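Local coordinates for ABC sugar transporter, periplasmic sugar binding protein (Legionella pneumophila subsp. pneumophila, PDB 3ROT) that probably binds a sugar in the periplasm and delivers it to an ABC transporter for uptake into the cell, at residues A[134-139]-A[177-182]; A[201-206]-A[213-218]. All blocks are in the same frame, centred on the assembly; numbering follows the deposited sequence.

Contact 1 comes first along the chain and closes before contact 2 opens. Both belong to the lobe built on the five-stranded parallel sheet, one of two sheets in this periplasmic binding protein. Contact 1 sets strand 132-137 against helix 172-185; contact 2 sets helix 197-208 against the loop leading into strand 220-224. Their centres lie about 12 Å apart, and their side chains meet directly: V179 CG1 comes within 3.8 Å of F215 CE1 and 4.0 Å of M206 CE. V179 thus takes part in both, packing on L136 in contact 1 and on M206 and F215 of contact 2. Both contacts also reach the second subunit, placing this part of the lobe beside the interface in the crystallised assembly.

Contact 1 (A[134-139]-A[177-182]); sequences LVLNPQ and SRVKSY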
ATOM      1  N   LEU A 134      -9.403  -8.249 -19.863  1.00 28.80           N
ATOM      2  CA  LEU A 134      -8.353  -8.865 -19.073  1.00 29.09           C
ATOM      3  C   LEU A 134      -8.773  -8.779 -17.607  1.00 29.49           C
ATOM      4  O   LEU A 134      -9.154  -7.708 -17.135  1.00 31.21           O
ATOM      5  CB  LEU A 134      -7.038  -8.124 -19.301  1.00 29.35           C
ATOM      6  CG  LEU A 134      -5.787  -8.594 -18.565  1.00 32.45           C
ATOM      7  CD1 LEU A 134      -5.366  -9.973 -19.066  1.00 31.35           C
ATOM      8  CD2 LEU A 134      -4.663  -7.564 -18.782  1.00 30.31           C
ATOM      9  N   VAL A 135      -8.735  -9.909 -16.905  1.00 27.49           N
ATOM     10  CA  VAL A 135      -9.108  -9.961 -15.495  1.00 26.39           C
ATOM     11  C   VAL A 135      -7.856 -10.137 -14.652  1.00 26.94           C
ATOM     12  O   VAL A 135      -7.160 -11.156 -14.764  1.00 26.75           O
ATOM     13  CB  VAL A 135     -10.065 -11.133 -15.193  1.00 26.58           C
ATOM     14  CG1 VAL A 135     -10.370 -11.182 -13.692  1.00 25.67           C
ATOM     15  CG2 VAL A 135     -11.351 -10.972 -15.994  1.00 24.44           C
ATOM     16  N   LEU A 136      -7.584  -9.153 -13.798  1.00 24.27           N
ATOM     17  CA  LEU A 136      -6.391  -9.180 -12.962  1.00 22.75           C
ATOM     18  C   LEU A 136      -6.665  -9.729 -11.559  1.00 24.27           C
ATOM     19  O   LEU A 136      -7.406  -9.130 -10.786  1.00 23.44           O
ATOM     20  CB  LEU A 136      -5.799  -7.772 -12.872  1.00 23.54           C
ATOM     21  CG  LEU A 136      -5.669  -7.005 -14.201  1.00 22.85           C
ATOM     22  CD1 LEU A 136      -4.943  -5.693 -13.945  1.00 19.68           C
ATOM     23  CD2 LEU A 136      -4.902  -7.835 -15.230  1.00 23.13           C
ATOM     24  N   ASN A 137      -6.063 -10.876 -11.249  1.00 25.20           N
ATOM     25  CA  ASN A 137      -6.242 -11.515  -9.950  1.00 26.89           C
ATOM     26  C   ASN A 137      -4.989 -11.308  -9.113  1.00 27.43           C
ATOM     27  O   ASN A 137      -3.903 -11.774  -9.471  1.00 28.12           O
ATOM     28  CB  ASN A 137      -6.495 -13.020 -10.110  1.00 27.34           C
ATOM     29  CG  ASN A 137      -7.149 -13.637  -8.876  1.00 27.88           C
ATOM     30  OD1 ASN A 137      -6.869 -13.239  -7.745  1.00 27.09           O
ATOM     31  ND2 ASN A 137      -8.020 -14.622  -9.094  1.00 30.26           N
ATOM     32  N   PRO A 138      -5.115 -10.586  -7.993  1.00 28.93           N
ATOM     33  CA  PRO A 138      -3.920 -10.380  -7.178  1.00 29.20           C
ATOM     34  C   PRO A 138      -3.727 -11.464  -6.131  1.00 30.62           C
ATOM     35  O   PRO A 138      -2.690 -11.505  -5.465  1.00 30.01           O
ATOM     36  CB  PRO A 138      -4.165  -9.010  -6.558  1.00 28.33           C
ATOM     37  CG  PRO A 138      -5.631  -9.030  -6.325  1.00 29.51           C
ATOM     38  CD  PRO A 138      -6.182  -9.643  -7.607  1.00 28.65           C
ATOM     39  N   GLN A 139      -4.720 -12.340  -5.984  1.00 30.43           N
ATOM     40  CA  GLN A 139      -4.627 -13.399  -4.992  1.00 32.85           C
ATOM     41  C   GLN A 139      -5.220 -14.743  -5.374  1.00 32.74           C
ATOM     42  O   GLN A 139      -6.301 -15.103  -4.901  1.00 29.23           O
ATOM     43  CB  GLN A 139      -5.279 -12.968  -3.678  1.00 35.08           C
ATOM     44  CG  GLN A 139      -4.609 -11.828  -2.967  1.00 40.48           C
ATOM     45  CD  GLN A 139      -5.360 -11.442  -1.709  1.00 43.25           C
ATOM     46  OE1 GLN A 139      -5.492 -12.241  -0.779  1.00 45.41           O
ATOM     47  NE2 GLN A 139      -5.871 -10.218  -1.678  1.00 43.00           N
ATOM     48  N   SER A 177       4.452  -5.021 -14.774  1.00 30.59           N
ATOM     49  CA  SER A 177       5.211  -5.820 -15.727  1.00 32.63           C
ATOM     50  C   SER A 177       4.330  -6.782 -16.502  1.00 32.62           C
ATOM     51  O   SER A 177       4.296  -6.755 -17.736  1.00 32.27           O
ATOM     52  CB  SER A 177       6.296  -6.604 -14.998  1.00 33.61           C
ATOM     53  OG  SER A 177       7.237  -5.719 -14.421  1.00 39.85           O
ATOM     54  N   ARG A 178       3.607  -7.612 -15.763  1.00 33.65           N
ATOM     55  CA  ARG A 178       2.727  -8.610 -16.341  1.00 34.66           C
ATOM     56  C   ARG A 178       1.606  -8.022 -17.189  1.00 35.25           C
ATOM     57  O   ARG A 178       1.201  -8.622 -18.184  1.00 36.92           O
ATOM     58  CB  ARG A 178       2.173  -9.499 -15.224  1.00 36.34           C
ATOM     59  CG  ARG A 178       3.278 -10.176 -14.398  1.00 36.61           C
ATOM     60  CD  ARG A 178       2.724 -11.042 -13.274  1.00 38.78           C
ATOM     61  NE  ARG A 178       3.792 -11.654 -12.477  1.00 40.32           N
ATOM     62  CZ  ARG A 178       3.594 -12.392 -11.385  1.00 40.13           C
ATOM     63  NH1 ARG A 178       2.368 -12.626 -10.938  1.00 39.65           N
ATOM     64  NH2 ARG A 178       4.631 -12.896 -10.734  1.00 41.26           N
ATOM     65  N   VAL A 179       1.109  -6.849 -16.809  1.00 35.09           N
ATOM     66  CA  VAL A 179       0.051  -6.195 -17.572  1.00 33.02           C
ATOM     67  C   VAL A 179       0.603  -5.678 -18.892  1.00 32.13           C
ATOM     68  O   VAL A 179      -0.000  -5.867 -19.945  1.00 31.25           O
ATOM     69  CB  VAL A 179      -0.560  -5.022 -16.788  1.00 33.02           C
ATOM     70  CG1 VAL A 179      -1.552  -4.264 -17.662  1.00 33.90           C
ATOM     71  CG2 VAL A 179      -1.252  -5.545 -15.545  1.00 32.92           C
ATOM     72  N   LYS A 180       1.756  -5.025 -18.831  1.00 32.50           N
ATOM     73  CA  LYS A 180       2.383  -4.490 -20.033  1.00 33.62           C
ATOM     74  C   LYS A 180       2.715  -5.609 -21.012  1.00 32.77           C
ATOM     75  O   LYS A 180       2.503  -5.465 -22.210  1.00 32.06           O
ATOM     76  CB  LYS A 180       3.641  -3.712 -19.660  1.00 35.50           C
ATOM     77  CG  LYS A 180       3.326  -2.476 -18.841  1.00 40.13           C
ATOM     78  CD  LYS A 180       4.554  -1.859 -18.199  1.00 42.29           C
ATOM     79  CE  LYS A 180       5.480  -1.240 -19.223  1.00 44.41           C
ATOM     80  NZ  LYS A 180       6.576  -0.512 -18.534  1.00 47.42           N
ATOM     81  N   SER A 181       3.219  -6.729 -20.500  1.00 34.46           N
ATOM     82  CA  SER A 181       3.560  -7.861 -21.359  1.00 35.82           C
ATOM     83  C   SER A 181       2.334  -8.353 -22.112  1.00 36.15           C
ATOM     84  O   SER A 181       2.408  -8.660 -23.301  1.00 36.80           O
ATOM     85  CB  SER A 181       4.141  -9.015 -20.538  1.00 36.46           C
ATOM     86  OG  SER A 181       5.368  -8.650 -19.931  1.00 38.41           O
ATOM     87  N   TYR A 182       1.202  -8.425 -21.415  1.00 35.08           N
ATOM     88  CA  TYR A 182      -0.033  -8.893 -22.027  1.00 35.39           C
ATOM     89  C   TYR A 182      -0.508  -7.965 -23.141  1.00 35.33           C
ATOM     90  O   TYR A 182      -0.916  -8.425 -24.209  1.00 33.53           O
ATOM     91  CB  TYR A 182      -1.137  -9.027 -20.978  1.00 36.87           C
ATOM     92  CG  TYR A 182      -2.362  -9.746 -21.496  1.00 39.96           C
ATOM     93  CD1 TYR A 182      -2.459 -11.137 -21.429  1.00 40.81           C
ATOM     94  CD2 TYR A 182      -3.404  -9.042 -22.098  1.00 38.94           C
ATOM     95  CE1 TYR A 182      -3.561 -11.808 -21.947  1.00 41.66           C
ATOM     96  CE2 TYR A 182      -4.509  -9.705 -22.622  1.00 41.08           C
ATOM     97  CZ  TYR A 182      -4.581 -11.087 -22.544  1.00 42.62           C
ATOM     98  OH  TYR A 182      -5.669 -11.749 -23.069  1.00 45.71           O
TER
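L134 sets one methyl squarely over the ring of Y182: CD1 lies 3.5 Å from the ring centroid and only 6° off the normal. CD1 is nearly equidistant from all six ring carbons, the evidence for a centred CH-pi contact rather than a glancing one. The second methyl stays near the backbone side of the ring, with L134 CD2 3.8 Å from Y182 CD2, and the two side chains run antiparallel where they pass. L134 reaches this position with CG anti to its backbone nitrogen (chi1 180°). Two residues along the strand, L136 meets V179 at about a right angle, L136 CD1 touching V179 CG2 at 4.0 Å. The alternation is that of a strand, whose every second side chain faces the helix. All four touching residues are buried, and the interface is apolar. The tyrosine hydroxyl is directed elsewhere, to a hydrogen bond with R132, while H186 stacks on the ring. At the strand end, N137 OD1 accepts from Q139 N at 2.9 Å, with 147° at the hydrogen, forming an Asx turn; N137 ND2 is bonded to E165. In the sheet, strand 132-137 runs between strands 162-167 and 191-194, with backbone bonds to both. Helix 172-185 connects those two neighbours in a beta-alpha-beta crossover and thus passes over strand 132-137, while L136 also touches A199 of the adjacent helix 197-208.

Contact 2 (A[201-206]-A[213-218]); sequences DPLGQM and YDFNYQ
M206, a selenomethionine, turns its CG beside the backbone nitrogen and bends at the last torsion: chi1 (-55°) lays CG against Y213, and the chi3 bend (-69°) turns CE toward F215. CG packs against the root of the tyrosine ring, with M206 CG 3.6 Å from Y213 CG. The terminal methyl lies over F215: M206 CE is 4.0 Å from that ring's centroid and 9° off its normal, a CH-pi contact over the centre of the face. The selenium approaches both rings obliquely, SE of M206 being 4.8 Å from the F215 centroid and 5.2 Å from the Y213 centroid, which makes two Met-aromatic contacts. On the opposite face of F215 sits Y217 CD2, displaced toward the rim, so the phenyl ring is clamped between M206 and Y217. The L203 side chain crosses that of F215 at about a right angle, its CD1 4.1 Å from F215 CE2. D214, the first residue to leave helical geometry, has positive phi and two bonds back into the preceding turn, a Schellman motif; the loop then leads into strand 220-224 of the parallel sheet. F183 of helix 172-185 meets F215 edge-to-face. At the other end, the extended Q205 side chain places its amide nearly parallel to the Y213 ring plane, with Q205 OE1 3.0 Å from Y213 OH. That amide is held chiefly from outside: OE1 accepts hydrogen bonds from Q176 NE2 and from T19 OG1 of the second subunit, while NE2 donates to the carbonyl of P16 of the second subunit.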
ATOM      1  N   ASP A 201      -4.267  -0.106  -8.030  1.00 26.93           N
ATOM      2  CA  ASP A 201      -3.256   0.921  -7.728  1.00 29.98           C
ATOM      3  C   ASP A 201      -2.074   0.962  -8.697  1.00 27.89           C
ATOM      4  O   ASP A 201      -1.814   1.997  -9.329  1.00 29.24           O
ATOM      5  CB  ASP A 201      -2.702   0.776  -6.306  1.00 33.44           C
ATOM      6  CG  ASP A 201      -3.732   1.058  -5.247  1.00 39.60           C
ATOM      7  OD1 ASP A 201      -4.532   2.008  -5.419  1.00 41.82           O
ATOM      8  OD2 ASP A 201      -3.726   0.334  -4.226  1.00 46.67           O
ATOM      9  N   PRO A 202      -1.317  -0.148  -8.808  1.00 27.18           N
ATOM     10  CA  PRO A 202      -0.185  -0.118  -9.738  1.00 24.10           C
ATOM     11  C   PRO A 202      -0.623   0.137 -11.182  1.00 22.70           C
ATOM     12  O   PRO A 202       0.102   0.764 -11.952  1.00 20.59           O
ATOM     13  CB  PRO A 202       0.481  -1.480  -9.525  1.00 24.61           C
ATOM     14  CG  PRO A 202      -0.606  -2.331  -9.011  1.00 28.95           C
ATOM     15  CD  PRO A 202      -1.361  -1.428  -8.082  1.00 25.66           C
ATOM     16  N   LEU A 203      -1.814  -0.334 -11.543  1.00 21.60           N
ATOM     17  CA  LEU A 203      -2.326  -0.089 -12.887  1.00 22.66           C
ATOM     18  C   LEU A 203      -2.649   1.409 -13.027  1.00 23.26           C
ATOM     19  O   LEU A 203      -2.312   2.041 -14.034  1.00 22.13           O
ATOM     20  CB  LEU A 203      -3.582  -0.917 -13.148  1.00 21.98           C
ATOM     21  CG  LEU A 203      -4.374  -0.540 -14.407  1.00 24.75           C
ATOM     22  CD1 LEU A 203      -3.477  -0.640 -15.631  1.00 24.95           C
ATOM     23  CD2 LEU A 203      -5.600  -1.451 -14.549  1.00 25.40           C
ATOM     24  N   GLY A 204      -3.283   1.975 -12.003  1.00 23.77           N
ATOM     25  CA  GLY A 204      -3.632   3.390 -12.040  1.00 24.85           C
ATOM     26  C   GLY A 204      -2.445   4.338 -12.193  1.00 24.60           C
ATOM     27  O   GLY A 204      -2.576   5.446 -12.724  1.00 24.01           O
ATOM     28  N   GLN A 205      -1.282   3.920 -11.715  1.00 26.09           N
ATOM     29  CA  GLN A 205      -0.107   4.769 -11.824  1.00 27.36           C
ATOM     30  C   GLN A 205       0.288   4.902 -13.292  1.00 26.08           C
ATOM     31  O   GLN A 205       0.709   5.970 -13.729  1.00 25.52           O
ATOM     32  CB  GLN A 205       1.040   4.194 -10.999  1.00 30.80           C
ATOM     33  CG  GLN A 205       2.219   5.129 -10.872  1.00 37.16           C
ATOM     34  CD  GLN A 205       3.275   4.591  -9.935  1.00 41.57           C
ATOM     35  OE1 GLN A 205       3.748   3.460 -10.096  1.00 43.10           O
ATOM     36  NE2 GLN A 205       3.654   5.395  -8.948  1.00 41.03           N
HETATM   37  N   MSE A 206       0.133   3.824 -14.055  1.00 25.50           N
HETATM   38  CA  MSE A 206       0.463   3.849 -15.482  1.00 27.18           C
HETATM   39  C   MSE A 206      -0.574   4.663 -16.263  1.00 26.90           C
HETATM   40  O   MSE A 206      -0.233   5.364 -17.223  1.00 25.16           O
HETATM   41  CB  MSE A 206       0.529   2.423 -16.044  1.00 29.36           C
HETATM   42  CG  MSE A 206       1.481   1.516 -15.301  1.00 31.35           C
HETATM   43 SE   MSE A 206       1.975  -0.076 -16.328  1.00 38.76          SE
HETATM   44  CE  MSE A 206       0.278  -0.977 -16.304  1.00 35.24           C
ATOM     45  N   TYR A 213       5.381   5.012 -18.405  1.00 30.52           N
ATOM     46  CA  TYR A 213       5.280   3.562 -18.332  1.00 29.62           C
ATOM     47  C   TYR A 213       5.091   2.880 -19.675  1.00 31.22           C
ATOM     48  O   TYR A 213       4.967   1.668 -19.726  1.00 33.03           O
ATOM     49  CB  TYR A 213       4.128   3.179 -17.398  1.00 29.03           C
ATOM     50  CG  TYR A 213       4.392   3.564 -15.965  1.00 25.95           C
ATOM     51  CD1 TYR A 213       5.016   2.679 -15.088  1.00 24.97           C
ATOM     52  CD2 TYR A 213       4.119   4.851 -15.516  1.00 26.38           C
ATOM     53  CE1 TYR A 213       5.371   3.076 -13.804  1.00 26.25           C
ATOM     54  CE2 TYR A 213       4.474   5.259 -14.242  1.00 26.60           C
ATOM     55  CZ  TYR A 213       5.103   4.376 -13.392  1.00 25.30           C
ATOM     56  OH  TYR A 213       5.500   4.812 -12.142  1.00 30.90           O
ATOM     57  N   ASP A 214       5.089   3.644 -20.761  1.00 32.99           N
ATOM     58  CA  ASP A 214       4.881   3.061 -22.091  1.00 36.44           C
ATOM     59  C   ASP A 214       3.596   2.244 -22.070  1.00 34.23           C
ATOM     60  O   ASP A 214       3.586   1.056 -22.394  1.00 35.00           O
ATOM     61  CB  ASP A 214       6.053   2.157 -22.495  1.00 39.84           C
ATOM     62  CG  ASP A 214       7.323   2.936 -22.768  1.00 44.46           C
ATOM     63  OD1 ASP A 214       7.298   3.830 -23.648  1.00 47.10           O
ATOM     64  OD2 ASP A 214       8.343   2.654 -22.102  1.00 48.10           O
ATOM     65  N   PHE A 215       2.517   2.895 -21.662  1.00 32.69           N
ATOM     66  CA  PHE A 215       1.218   2.255 -21.585  1.00 32.24           C
ATOM     67  C   PHE A 215       0.185   3.273 -22.053  1.00 32.10           C
ATOM     68  O   PHE A 215      -0.545   3.844 -21.247  1.00 31.50           O
ATOM     69  CB  PHE A 215       0.927   1.840 -20.143  1.00 33.02           C
ATOM     70  CG  PHE A 215      -0.160   0.817 -20.019  1.00 32.57           C
ATOM     71  CD1 PHE A 215       0.097  -0.520 -20.290  1.00 32.03           C
ATOM     72  CD2 PHE A 215      -1.446   1.192 -19.647  1.00 33.16           C
ATOM     73  CE1 PHE A 215      -0.912  -1.475 -20.194  1.00 32.37           C
ATOM     74  CE2 PHE A 215      -2.461   0.247 -19.548  1.00 31.78           C
ATOM     75  CZ  PHE A 215      -2.189  -1.092 -19.823  1.00 31.72           C
ATOM     76  N   ASN A 216       0.137   3.499 -23.361  1.00 32.74           N
ATOM     77  CA  ASN A 216      -0.793   4.464 -23.943  1.00 34.45           C
ATOM     78  C   ASN A 216      -2.060   3.820 -24.508  1.00 33.36           C
ATOM     79  O   ASN A 216      -2.826   4.453 -25.238  1.00 33.00           O
ATOM     80  CB  ASN A 216      -0.077   5.265 -25.037  1.00 36.30           C
ATOM     81  CG  ASN A 216       1.037   6.143 -24.482  1.00 39.81           C
ATOM     82  OD1 ASN A 216       0.795   7.050 -23.679  1.00 40.15           O
ATOM     83  ND2 ASN A 216       2.261   5.876 -24.904  1.00 40.16           N
ATOM     84  N   TYR A 217      -2.287   2.562 -24.146  1.00 32.67           N
ATOM     85  CA  TYR A 217      -3.450   1.814 -24.620  1.00 30.92           C
ATOM     86  C   TYR A 217      -4.799   2.418 -24.230  1.00 30.80           C
ATOM     87  O   TYR A 217      -5.782   2.294 -24.963  1.00 28.30           O
ATOM     88  CB  TYR A 217      -3.356   0.383 -24.109  1.00 32.27           C
ATOM     89  CG  TYR A 217      -2.074  -0.291 -24.522  1.00 34.95           C
ATOM     90  CD1 TYR A 217      -1.908  -0.776 -25.819  1.00 34.79           C
ATOM     91  CD2 TYR A 217      -1.009  -0.415 -23.629  1.00 34.25           C
ATOM     92  CE1 TYR A 217      -0.720  -1.367 -26.216  1.00 35.18           C
ATOM     93  CE2 TYR A 217       0.189  -1.003 -24.019  1.00 36.26           C
ATOM     94  CZ  TYR A 217       0.326  -1.478 -25.315  1.00 36.09           C
ATOM     95  OH  TYR A 217       1.505  -2.069 -25.716  1.00 37.27           O
ATOM     96  N   GLN A 218      -4.850   3.065 -23.072  1.00 29.54           N
ATOM     97  CA  GLN A 218      -6.087   3.675 -22.603  1.00 30.77           C
ATOM     98  C   GLN A 218      -7.283   2.712 -22.550  1.00 29.10           C
ATOM     99  O   GLN A 218      -8.329   2.972 -23.138  1.00 27.42           O
ATOM    100  CB  GLN A 218      -6.435   4.877 -23.486  1.00 35.54           C
ATOM    101  CG  GLN A 218      -5.423   6.003 -23.407  1.00 41.46           C
ATOM    102  CD  GLN A 218      -5.811   7.190 -24.258  1.00 46.01           C
ATOM    103  OE1 GLN A 218      -5.798   7.120 -25.487  1.00 47.61           O
ATOM    104  NE2 GLN A 218      -6.171   8.290 -23.606  1.00 48.48           N
TER